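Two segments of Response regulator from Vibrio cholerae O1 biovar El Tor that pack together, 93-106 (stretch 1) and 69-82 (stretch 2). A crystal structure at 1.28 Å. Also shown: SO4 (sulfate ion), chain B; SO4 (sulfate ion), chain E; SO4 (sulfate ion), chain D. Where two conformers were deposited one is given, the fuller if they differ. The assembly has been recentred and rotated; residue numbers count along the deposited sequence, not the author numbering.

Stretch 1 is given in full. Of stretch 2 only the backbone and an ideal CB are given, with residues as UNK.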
ATOM      1  N   HIS A  93      -0.698  -7.614   7.254  1.00 10.08           N
ATOM      2  CA  HIS A  93      -0.045  -8.948   7.255  1.00 10.84           C
ATOM      3  C   HIS A  93       0.551  -9.243   5.879  1.00 10.55           C
ATOM      4  O   HIS A  93       1.682  -9.741   5.815  1.00 10.89           O
ATOM      5  CB  HIS A  93      -1.057 -10.011   7.690  1.00 11.18           C
ATOM      6  CG  HIS A  93      -0.531 -11.399   7.620  1.00 11.96           C
ATOM      7  ND1 HIS A  93       0.395 -11.880   8.518  1.00 13.16           N
ATOM      8  CD2 HIS A  93      -0.815 -12.420   6.787  1.00 14.46           C
ATOM      9  CE1 HIS A  93       0.673 -13.137   8.228  1.00 14.09           C
ATOM     10  NE2 HIS A  93      -0.060 -13.489   7.178  1.00 15.77           N
ATOM     11  N   ILE A  94      -0.185  -8.939   4.816  1.00 10.35           N
ATOM     12  CA  ILE A  94       0.322  -9.183   3.435  1.00 10.37           C
ATOM     13  C   ILE A  94       1.555  -8.304   3.199  1.00 10.66           C
ATOM     14  O   ILE A  94       2.549  -8.799   2.647  1.00 10.76           O
ATOM     15  CB  ILE A  94      -0.788  -8.931   2.404  1.00 11.37           C
ATOM     16  CG1 ILE A  94      -1.931  -9.931   2.590  1.00 11.72           C
ATOM     17  CG2 ILE A  94      -0.221  -8.983   0.996  1.00 12.06           C
ATOM     18  CD1 ILE A  94      -3.240  -9.491   1.993  1.00 12.61           C
ATOM     19  N   GLU A  95       1.488  -7.033   3.589  1.00 10.26           N
ATOM     20  CA  GLU A  95       2.645  -6.125   3.394  0.60 10.49           C
ATOM     21  C   GLU A  95       3.864  -6.651   4.146  1.00 10.63           C
ATOM     22  O   GLU A  95       4.979  -6.601   3.633  1.00 11.50           O
ATOM     23  CB  GLU A  95       2.329  -4.717   3.893  0.60 10.72           C
ATOM     24  CG  GLU A  95       1.175  -4.053   3.178  0.60 10.86           C
ATOM     25  CD  GLU A  95       0.924  -2.650   3.694  0.60 11.54           C
ATOM     26  OE1 GLU A  95       1.916  -1.921   3.915  0.60 12.67           O
ATOM     27  OE2 GLU A  95      -0.248  -2.311   3.926  0.60 13.43           O
HETATM   28  N   MSE A  96       3.647  -7.144   5.370  1.00  9.97           N
HETATM   29  CA  MSE A  96       4.738  -7.647   6.186  1.00 11.21           C
HETATM   30  C   MSE A  96       5.339  -8.904   5.554  1.00 11.06           C
HETATM   31  O   MSE A  96       6.561  -9.061   5.540  1.00 11.80           O
HETATM   32  CB  MSE A  96       4.241  -7.872   7.616  1.00 12.64           C
HETATM   33  CG  MSE A  96       3.880  -6.587   8.349  1.00 16.07           C
HETATM   34 SE   MSE A  96       5.444  -5.541   8.862  1.00 19.71          SE
HETATM   35  CE  MSE A  96       6.291  -6.590  10.274  1.00 21.16           C
ATOM     36  N   GLN A  97       4.498  -9.792   5.014  1.00 11.22           N
ATOM     37  CA  GLN A  97       5.005 -11.011   4.398  0.70 12.02           C
ATOM     38  C   GLN A  97       5.758 -10.648   3.106  1.00 11.71           C
ATOM     39  O   GLN A  97       6.783 -11.301   2.819  1.00 13.20           O
ATOM     40  CB  GLN A  97       3.869 -12.016   4.182  0.70 12.65           C
ATOM     41  CG  GLN A  97       3.259 -12.540   5.481  0.70 14.21           C
ATOM     42  CD  GLN A  97       4.130 -13.545   6.198  0.70 14.65           C
ATOM     43  OE1 GLN A  97       4.497 -14.576   5.647  0.70 15.29           O
ATOM     44  NE2 GLN A  97       4.403 -13.291   7.466  0.70 17.94           N
ATOM     45  N   ARG A  98       5.269  -9.652   2.361  1.00 12.18           N
ATOM     46  CA  ARG A  98       5.970  -9.198   1.128  1.00 13.30           C
ATOM     47  C   ARG A  98       7.375  -8.723   1.517  1.00 12.68           C
ATOM     48  O   ARG A  98       8.349  -9.116   0.857  1.00 13.39           O
ATOM     49  CB  ARG A  98       5.210  -8.054   0.441  1.00 14.22           C
ATOM     50  CG  ARG A  98       5.967  -7.391  -0.707  1.00 17.40           C
ATOM     51  CD  ARG A  98       5.181  -6.327  -1.461  1.00 22.16           C
ATOM     52  NE  ARG A  98       4.719  -5.195  -0.665  1.00 23.94           N
ATOM     53  CZ  ARG A  98       4.014  -4.165  -1.141  1.00 24.10           C
ATOM     54  NH1 ARG A  98       3.678  -4.106  -2.422  1.00 25.53           N
ATOM     55  NH2 ARG A  98       3.645  -3.193  -0.329  1.00 23.14           N
ATOM     56  N   ASP A  99       7.472  -7.896   2.557  1.00 12.47           N
ATOM     57  CA  ASP A  99       8.799  -7.376   2.978  1.00 13.18           C
ATOM     58  C   ASP A  99       9.699  -8.521   3.441  1.00 12.89           C
ATOM     59  O   ASP A  99      10.899  -8.505   3.136  1.00 14.17           O
ATOM     60  CB  ASP A  99       8.663  -6.328   4.081  1.00 14.46           C
ATOM     61  CG  ASP A  99       8.225  -4.966   3.578  1.00 18.75           C
ATOM     62  OD1 ASP A  99       7.883  -4.867   2.379  1.00 22.07           O
ATOM     63  OD2 ASP A  99       8.264  -4.010   4.379  1.00 21.87           O
ATOM     64  N   LYS A 100       9.124  -9.503   4.133  0.50 11.88           N
ATOM     65  CA  LYS A 100       9.914 -10.662   4.623  0.50 12.41           C
ATOM     66  C   LYS A 100      10.501 -11.400   3.411  0.50 11.89           C
ATOM     67  O   LYS A 100      11.724 -11.631   3.382  0.50 11.45           O
ATOM     68  CB  LYS A 100       9.009 -11.551   5.479  0.50 13.31           C
ATOM     69  CG  LYS A 100       9.692 -12.695   6.214  0.50 16.32           C
ATOM     70  CD  LYS A 100       8.711 -13.528   7.017  0.50 18.94           C
ATOM     71  CE  LYS A 100       9.358 -14.619   7.843  0.50 24.26           C
ATOM     72  NZ  LYS A 100      10.267 -14.058   8.869  0.50 26.97           N
ATOM     73  N   LEU A 101       9.659 -11.724   2.429  0.50 12.22           N
ATOM     74  CA  LEU A 101      10.142 -12.428   1.211  0.50 13.33           C
ATOM     75  C   LEU A 101      11.260 -11.622   0.554  0.50 12.96           C
ATOM     76  O   LEU A 101      12.311 -12.207   0.243  0.50 13.66           O
ATOM     77  CB  LEU A 101       8.986 -12.593   0.224  0.50 14.64           C
ATOM     78  CG  LEU A 101       7.980 -13.677   0.579  0.50 14.69           C
ATOM     79  CD1 LEU A 101       6.779 -13.630  -0.354  0.50 16.46           C
ATOM     80  CD2 LEU A 101       8.649 -15.043   0.541  0.50 14.99           C
ATOM     81  N   GLN A 102      11.027 -10.326   0.348  1.00 13.16           N
ATOM     82  CA  GLN A 102      12.038  -9.487  -0.342  1.00 14.83           C
ATOM     83  C   GLN A 102      13.379  -9.544   0.396  1.00 15.18           C
ATOM     84  O   GLN A 102      14.422  -9.685  -0.259  1.00 16.68           O
ATOM     85  CB  GLN A 102      11.574  -8.035  -0.415  1.00 16.78           C
ATOM     86  CG  GLN A 102      10.398  -7.815  -1.349  1.00 19.81           C
ATOM     87  CD  GLN A 102       9.852  -6.411  -1.248  1.00 23.69           C
ATOM     88  OE1 GLN A 102      10.119  -5.682  -0.292  1.00 28.80           O
ATOM     89  NE2 GLN A 102       9.053  -6.029  -2.229  1.00 26.13           N
ATOM     90  N   LYS A 103      13.350  -9.427   1.726  0.50 13.57           N
ATOM     91  CA  LYS A 103      14.603  -9.446   2.528  0.50 15.51           C
ATOM     92  C   LYS A 103      15.272 -10.822   2.417  0.50 14.30           C
ATOM     93  O   LYS A 103      16.510 -10.866   2.324  0.50 15.99           O
ATOM     94  CB  LYS A 103      14.317  -9.053   3.979  0.50 17.46           C
ATOM     95  CG  LYS A 103      13.897  -7.601   4.175  0.50 21.17           C
ATOM     96  CD  LYS A 103      13.657  -7.236   5.620  0.50 24.56           C
ATOM     97  CE  LYS A 103      13.145  -5.824   5.804  0.50 27.43           C
ATOM     98  NZ  LYS A 103      12.890  -5.520   7.232  0.50 29.65           N
ATOM     99  N   LEU A 104      14.490 -11.903   2.428  1.00 12.63           N
ATOM    100  CA  LEU A 104      15.097 -13.252   2.294  1.00 13.60           C
ATOM    101  C   LEU A 104      15.745 -13.396   0.916  1.00 13.55           C
ATOM    102  O   LEU A 104      16.862 -13.929   0.840  1.00 15.83           O
ATOM    103  CB  LEU A 104      14.032 -14.326   2.510  1.00 13.72           C
ATOM    104  CG  LEU A 104      13.562 -14.482   3.953  1.00 14.49           C
ATOM    105  CD1 LEU A 104      12.289 -15.310   4.040  1.00 15.11           C
ATOM    106  CD2 LEU A 104      14.658 -15.085   4.815  1.00 17.83           C
ATOM    107  N   LEU A 105      15.077 -12.916  -0.128  1.00 13.18           N
ATOM    108  CA  LEU A 105      15.621 -13.049  -1.504  1.00 14.34           C
ATOM    109  C   LEU A 105      16.887 -12.201  -1.690  1.00 16.16           C
ATOM    110  O   LEU A 105      17.716 -12.588  -2.522  1.00 18.85           O
ATOM    111  CB  LEU A 105      14.533 -12.644  -2.500  1.00 15.05           C
ATOM    112  CG  LEU A 105      13.436 -13.683  -2.709  1.00 16.02           C
ATOM    113  CD1 LEU A 105      12.212 -13.060  -3.356  1.00 17.65           C
ATOM    114  CD2 LEU A 105      13.956 -14.852  -3.533  1.00 18.43           C
ATOM    115  N   THR A 106      17.056 -11.120  -0.925  1.00 16.29           N
ATOM    116  CA  THR A 106      18.229 -10.221  -1.134  1.00 19.02           C
ATOM    117  C   THR A 106      19.309 -10.406  -0.061  1.00 21.21           C
ATOM    118  O   THR A 106      20.329  -9.699  -0.150  1.00 26.13           O
ATOM    119  CB  THR A 106      17.783  -8.758  -1.206  1.00 22.09           C
ATOM    120  OG1 THR A 106      17.133  -8.423   0.019  1.00 23.22           O
ATOM    121  CG2 THR A 106      16.859  -8.499  -2.373  1.00 22.38           C
ATOM    122  N   UNK A  69       8.256 -19.395  -8.973  1.00 12.56           N
ATOM    123  CA  UNK A  69       8.455 -18.137  -9.737  1.00 13.09           C
ATOM    124  C   UNK A  69       8.308 -16.980  -8.736  1.00 12.59           C
ATOM    125  O   UNK A  69       7.244 -16.363  -8.666  1.00 12.94           O
ATOM    126  CB  UNK A  69       7.456 -18.005 -10.888  1.00 13.09           C
ATOM    127  N   UNK A  70       9.372 -16.711  -7.979  1.00 13.59           N
ATOM    128  CA  UNK A  70       9.378 -15.672  -6.918  1.00 13.08           C
ATOM    129  C   UNK A  70       8.887 -14.321  -7.443  1.00 12.96           C
ATOM    130  O   UNK A  70       8.106 -13.667  -6.737  1.00 14.07           O
ATOM    131  CB  UNK A  70      10.785 -15.512  -6.340  1.00 13.08           C
ATOM    132  N   UNK A  71       9.364 -13.899  -8.611  1.00 13.37           N
ATOM    133  CA  UNK A  71       8.966 -12.568  -9.141  1.00 14.04           C
ATOM    134  C   UNK A  71       7.473 -12.560  -9.468  1.00 12.84           C
ATOM    135  O   UNK A  71       6.828 -11.535  -9.237  1.00 13.42           O
ATOM    136  CB  UNK A  71       9.777 -12.211 -10.388  1.00 14.04           C
ATOM    137  N   UNK A  72       6.954 -13.668  -9.987  1.00 13.16           N
ATOM    138  CA  UNK A  72       5.515 -13.721 -10.323  1.00 12.30           C
ATOM    139  C   UNK A  72       4.701 -13.640  -9.024  1.00 11.64           C
ATOM    140  O   UNK A  72       3.641 -13.001  -9.018  1.00 11.48           O
ATOM    141  CB  UNK A  72       5.174 -14.997 -11.095  1.00 12.30           C
ATOM    142  N   UNK A  73       5.179 -14.283  -7.958  1.00 12.33           N
ATOM    143  CA  UNK A  73       4.477 -14.179  -6.648  1.00 12.71           C
ATOM    144  C   UNK A  73       4.557 -12.727  -6.158  1.00 11.00           C
ATOM    145  O   UNK A  73       3.525 -12.185  -5.750  1.00 11.38           O
ATOM    146  CB  UNK A  73       5.088 -15.127  -5.614  1.00 12.71           C
ATOM    147  N   UNK A  74       5.736 -12.105  -6.198  1.00 11.98           N
ATOM    148  CA  UNK A  74       5.825 -10.694  -5.724  1.00 11.98           C
ATOM    149  C   UNK A  74       4.925  -9.799  -6.587  1.00 10.95           C
ATOM    150  O   UNK A  74       4.274  -8.910  -6.027  1.00 11.92           O
ATOM    151  CB  UNK A  74       7.269 -10.190  -5.773  1.00 11.98           C
ATOM    152  N   UNK A  75       4.867 -10.048  -7.898  1.00 11.19           N
ATOM    153  CA  UNK A  75       3.988  -9.250  -8.795  1.00 12.05           C
ATOM    154  C   UNK A  75       2.522  -9.474  -8.403  1.00 10.94           C
ATOM    155  O   UNK A  75       1.727  -8.537  -8.526  1.00 12.08           O
ATOM    156  CB  UNK A  75       4.208  -9.629 -10.261  1.00 12.05           C
ATOM    157  N   UNK A  76       2.191 -10.684  -7.962  1.00 10.76           N
ATOM    158  CA  UNK A  76       0.816 -11.026  -7.521  1.00 10.88           C
ATOM    159  C   UNK A  76       0.464 -10.232  -6.256  1.00 10.27           C
ATOM    160  O   UNK A  76      -0.637  -9.653  -6.188  1.00 11.90           O
ATOM    161  CB  UNK A  76       0.685 -12.527  -7.256  1.00 10.88           C
ATOM    162  N   UNK A  77       1.366 -10.239  -5.268  1.00 10.95           N
ATOM    163  CA  UNK A  77       1.132  -9.467  -4.024  1.00 12.01           C
ATOM    164  C   UNK A  77       0.970  -7.982  -4.386  1.00 11.50           C
ATOM    165  O   UNK A  77       0.042  -7.338  -3.871  1.00 12.67           O
ATOM    166  CB  UNK A  77       2.281  -9.657  -3.031  1.00 12.01           C
ATOM    167  N   UNK A  78       1.823  -7.463  -5.272  1.00 12.29           N
ATOM    168  CA  UNK A  78       1.755  -6.031  -5.675  1.00 13.51           C
ATOM    169  C   UNK A  78       0.429  -5.739  -6.390  1.00 12.59           C
ATOM    170  O   UNK A  78      -0.176  -4.693  -6.119  1.00 13.48           O
ATOM    171  CB  UNK A  78       2.929  -5.669  -6.587  1.00 13.51           C
ATOM    172  N   UNK A  79      -0.005  -6.636  -7.273  1.00 12.03           N
ATOM    173  CA  UNK A  79      -1.264  -6.424  -8.032  1.00 12.09           C
ATOM    174  C   UNK A  79      -2.450  -6.363  -7.066  1.00 11.30           C
ATOM    175  O   UNK A  79      -3.309  -5.464  -7.163  1.00 12.81           O
ATOM    176  CB  UNK A  79      -1.478  -7.538  -9.058  1.00 12.09           C
ATOM    177  N   UNK A  80      -2.503  -7.324  -6.148  1.00 11.05           N
ATOM    178  CA  UNK A  80      -3.621  -7.383  -5.165  1.00 11.47           C
ATOM    179  C   UNK A  80      -3.599  -6.124  -4.288  1.00 11.31           C
ATOM    180  O   UNK A  80      -4.673  -5.528  -4.086  1.00 12.79           O
ATOM    181  CB  UNK A  80      -3.520  -8.636  -4.293  1.00 11.47           C
ATOM    182  N   UNK A  81      -2.423  -5.696  -3.826  1.00 12.39           N
ATOM    183  CA  UNK A  81      -2.349  -4.479  -2.967  1.00 13.34           C
ATOM    184  C   UNK A  81      -2.671  -3.220  -3.796  1.00 13.26           C
ATOM    185  O   UNK A  81      -3.237  -2.261  -3.233  1.00 15.63           O
ATOM    186  CB  UNK A  81      -0.962  -4.347  -2.335  1.00 13.34           C
ATOM    187  N   UNK A  82      -2.373  -3.233  -5.095  1.00 13.89           N
ATOM    188  CA  UNK A  82      -2.666  -2.081  -5.992  0.70 16.07           C
ATOM    189  C   UNK A  82      -4.184  -1.912  -6.143  1.00 16.04           C
ATOM    190  O   UNK A  82      -4.651  -0.759  -6.167  1.00 18.84           O
ATOM    191  CB  UNK A  82      -2.020  -2.279  -7.365  0.70 16.07           C
TER
HETATM  192  S   SO4 B1201       9.524 -15.131 -13.301  1.00 19.87           S
HETATM  193  O1  SO4 B1201       9.304 -14.177 -14.355  1.00 25.79           O
HETATM  194  O2  SO4 B1201       8.630 -14.875 -12.204  1.00 20.28           O
HETATM  195  O3  SO4 B1201      10.885 -15.011 -12.850  1.00 19.15           O
HETATM  196  O4  SO4 B1201       9.304 -16.466 -13.788  1.00 22.10           O
HETATM  197  S   SO4 E1204      13.014 -10.416 -17.725  0.75 40.00           S
HETATM  198  O1  SO4 E1204      14.445 -10.292 -17.841  0.75 47.21           O
HETATM  199  O2  SO4 E1204      12.531  -9.491 -16.735  0.75 41.31           O
HETATM  200  O3  SO4 E1204      12.403 -10.121 -18.995  0.75 43.73           O
HETATM  201  O4  SO4 E1204      12.683 -11.760 -17.331  0.75 36.53           O
HETATM  202  S   SO4 D1203       1.016  -0.747  -1.540  0.50 15.95           S
HETATM  203  O1  SO4 D1203       1.049   0.687  -1.409  0.50 17.10           O
HETATM  204  O2  SO4 D1203       0.859  -1.352  -0.238  0.50 14.76           O
HETATM  205  O3  SO4 D1203       2.248  -1.203  -2.124  0.50 18.05           O
HETATM  206  O4  SO4 D1203      -0.090  -1.114  -2.389  0.50 15.30           O

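The two helices run nearly antiparallel, at 154° with axes 10.8 Å apart at closest approach, so position 70 lies by Leu105 and position 81 by Glu95.

Position 69 sits just before the helix, its CB far from stretch 1 but near a sulfate; a donor suits it, a basic residue best, Lys or Arg. It is Arg69, whose NH1 donates to O4 of sulfate B at 2.8 Å.

At position 70 CB points toward stretch 1, 4.1 Å from Leu105 CD1, with Leu101 further along. A large apolar or aromatic side chain fits. Trp70 turns one ring face to Leu105, whose CD2 lies 4.2 Å from the centroid of the Trp70 five-membered ring, a CH-pi contact; Leu101 CD2 meets the ring edge.

Positions 71 and 72 leave stretch 1, with sulfates nearby, which favours donors. Arg71 bonds two sulfates, its NH1 reaching sulfate E O4 at 2.8 Å and sulfate B O1 at 2.9 Å; Thr72 OG1 gives a 2.7 Å hydrogen bond to sulfate B O2.

Position 73 points toward stretch 1 but finds nothing within 5.5 Å of its CB; a modest apolar residue suits, and Val73 is there.

Position 74 starts sideways, yet Arg98, Leu101, Gln102 and Leu105 frame a hollow. A flexible apolar chain, Leu or Met, could bend into it. Leu74 does so as a knob: its CD1 is 4.0 Å from Leu105 CD1 and its CD2 4.3 Å from Leu101 CB.

Positions 75 and 76 are out of reach, so stretch 1 sets no demand. They are Asn75 and Ser76; Ser76 OG returns a hydrogen bond to Thr72 O, 2.8 Å.

Position 77 points toward stretch 1, CB 4.7 Å from Arg98 CD and 4.8 Å from Ile94 CG2. Leu, Ile or Met would suit. Leu77 places CD1 4.1 Å from Leu101 CD1 and 4.0 Å from Arg98 CB.

At position 78, CB is 4.5 Å from Arg98 NH1, a charge calling for an acid, Asp or Glu. Asp78 bends its end inward, and Arg98 NH1 donates to Asp78 OD1 at 2.7 Å, a salt bridge.

Position 79 is out of reach and position 80 points sideways, so stretch 1 leaves both free to be polar or apolar. They are Tyr79 and Ile80.

Position 81 points toward stretch 1, its CB 4.6 Å from Arg98 NH1. Arg98 also binds sulfate D, so an apolar residue covering the guanidinium face is reasonable. Leu81 CD1 lies over that face, 3.5 Å from Arg98 CZ, while Leu81 CD2 packs 4.1 Å from Ile94 CG2.

Position 82 is out of reach and tolerant; Glu82 occupies it.

Stretch 2, residues 69-82: RWRTVLNSLDYILE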
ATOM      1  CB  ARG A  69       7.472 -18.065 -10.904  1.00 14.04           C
ATOM      2  CG  ARG A  69       7.688 -19.127 -11.971  1.00 16.72           C
ATOM      3  CD  ARG A  69       6.778 -18.866 -13.156  1.00 21.33           C
ATOM      4  NE  ARG A  69       6.929 -19.810 -14.256  1.00 26.89           N
ATOM      5  CZ  ARG A  69       7.724 -19.642 -15.312  1.00 26.91           C
ATOM      6  NH1 ARG A  69       8.467 -18.554 -15.433  1.00 28.57           N
ATOM      7  NH2 ARG A  69       7.768 -20.568 -16.254  1.00 27.31           N
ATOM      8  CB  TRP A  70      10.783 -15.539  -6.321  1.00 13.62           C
ATOM      9  CG  TRP A  70      11.315 -16.837  -5.799  1.00 13.23           C
ATOM     10  CD1 TRP A  70      12.140 -17.698  -6.459  1.00 13.92           C
ATOM     11  CD2 TRP A  70      11.015 -17.459  -4.536  1.00 13.78           C
ATOM     12  NE1 TRP A  70      12.395 -18.797  -5.687  1.00 14.53           N
ATOM     13  CE2 TRP A  70      11.726 -18.679  -4.502  1.00 14.30           C
ATOM     14  CE3 TRP A  70      10.243 -17.102  -3.428  1.00 15.86           C
ATOM     15  CZ2 TRP A  70      11.669 -19.547  -3.415  1.00 15.84           C
ATOM     16  CZ3 TRP A  70      10.193 -17.957  -2.349  1.00 16.77           C
ATOM     17  CH2 TRP A  70      10.898 -19.161  -2.346  1.00 17.26           C
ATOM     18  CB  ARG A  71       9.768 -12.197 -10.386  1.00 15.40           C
ATOM     19  CG  ARG A  71      11.264 -12.069 -10.145  1.00 18.65           C
ATOM     20  CD  ARG A  71      11.956 -11.427 -11.332  1.00 19.69           C
ATOM     21  NE  ARG A  71      11.649 -12.122 -12.576  1.00 20.08           N
ATOM     22  CZ  ARG A  71      11.921 -11.665 -13.794  1.00 21.48           C
ATOM     23  NH1 ARG A  71      11.571 -12.377 -14.852  1.00 22.45           N
ATOM     24  NH2 ARG A  71      12.515 -10.495 -13.957  1.00 25.12           N
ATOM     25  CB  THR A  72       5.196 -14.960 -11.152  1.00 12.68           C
ATOM     26  OG1 THR A  72       5.926 -14.881 -12.376  1.00 14.94           O
ATOM     27  CG2 THR A  72       3.718 -15.054 -11.442  1.00 12.97           C
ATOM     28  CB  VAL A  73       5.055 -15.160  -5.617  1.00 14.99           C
ATOM     29  CG1 VAL A  73       4.517 -14.871  -4.224  1.00 18.76           C
ATOM     30  CG2 VAL A  73       4.783 -16.597  -6.023  1.00 17.26           C
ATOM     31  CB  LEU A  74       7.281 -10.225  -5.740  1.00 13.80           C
ATOM     32  CG  LEU A  74       8.179 -10.857  -4.680  1.00 15.50           C
ATOM     33  CD1 LEU A  74       9.628 -10.468  -4.901  1.00 18.95           C
ATOM     34  CD2 LEU A  74       7.737 -10.468  -3.280  1.00 15.92           C
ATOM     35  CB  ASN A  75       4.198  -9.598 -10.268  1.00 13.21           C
ATOM     36  CG  ASN A  75       5.535  -9.134 -10.798  1.00 15.42           C
ATOM     37  OD1 ASN A  75       6.170  -8.262 -10.213  1.00 18.72           O
ATOM     38  ND2 ASN A  75       5.956  -9.711 -11.908  1.00 16.95           N
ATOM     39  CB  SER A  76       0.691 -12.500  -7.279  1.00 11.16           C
ATOM     40  OG  SER A  76       0.901 -13.231  -8.477  1.00 12.24           O
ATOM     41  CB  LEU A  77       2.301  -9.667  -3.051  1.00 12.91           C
ATOM     42  CG  LEU A  77       2.651 -11.110  -2.678  1.00 13.67           C
ATOM     43  CD1 LEU A  77       3.809 -11.142  -1.698  1.00 14.63           C
ATOM     44  CD2 LEU A  77       1.464 -11.849  -2.094  1.00 14.80           C
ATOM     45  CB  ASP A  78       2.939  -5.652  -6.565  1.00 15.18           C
ATOM     46  CG  ASP A  78       4.278  -5.618  -5.846  1.00 17.93           C
ATOM     47  OD1 ASP A  78       4.281  -5.645  -4.602  1.00 19.27           O
ATOM     48  OD2 ASP A  78       5.307  -5.584  -6.541  1.00 21.48           O
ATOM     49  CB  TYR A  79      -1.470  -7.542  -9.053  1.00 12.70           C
ATOM     50  CG  TYR A  79      -2.698  -7.359  -9.903  1.00 13.11           C
ATOM     51  CD1 TYR A  79      -3.939  -7.793  -9.468  1.00 14.10           C
ATOM     52  CD2 TYR A  79      -2.621  -6.733 -11.136  1.00 15.22           C
ATOM     53  CE1 TYR A  79      -5.073  -7.619 -10.241  1.00 15.33           C
ATOM     54  CE2 TYR A  79      -3.746  -6.551 -11.921  1.00 15.79           C
ATOM     55  CZ  TYR A  79      -4.977  -6.999 -11.473  1.00 16.66           C
ATOM     56  OH  TYR A  79      -6.093  -6.830 -12.237  1.00 20.01           O
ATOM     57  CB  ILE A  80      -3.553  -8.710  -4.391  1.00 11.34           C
ATOM     58  CG1 ILE A  80      -3.904  -9.854  -5.350  1.00 11.71           C
ATOM     59  CG2 ILE A  80      -4.456  -8.675  -3.168  1.00 12.02           C
ATOM     60  CD1 ILE A  80      -3.618 -11.239  -4.826  1.00 12.46           C
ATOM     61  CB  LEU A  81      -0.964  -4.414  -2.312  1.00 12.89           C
ATOM     62  CG  LEU A  81      -0.692  -5.476  -1.243  1.00 13.76           C
ATOM     63  CD1 LEU A  81       0.773  -5.468  -0.828  1.00 14.68           C
ATOM     64  CD2 LEU A  81      -1.597  -5.280  -0.031  1.00 16.32           C
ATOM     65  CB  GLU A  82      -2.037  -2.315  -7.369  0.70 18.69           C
ATOM     66  CG  GLU A  82      -2.318  -1.217  -8.382  0.70 23.85           C
ATOM     67  CD  GLU A  82      -1.689   0.128  -8.068  0.70 28.52           C
ATOM     68  OE1 GLU A  82      -0.686   0.156  -7.327  0.70 35.31           O
ATOM     69  OE2 GLU A  82      -2.213   1.147  -8.556  0.70 39.33           O
TER
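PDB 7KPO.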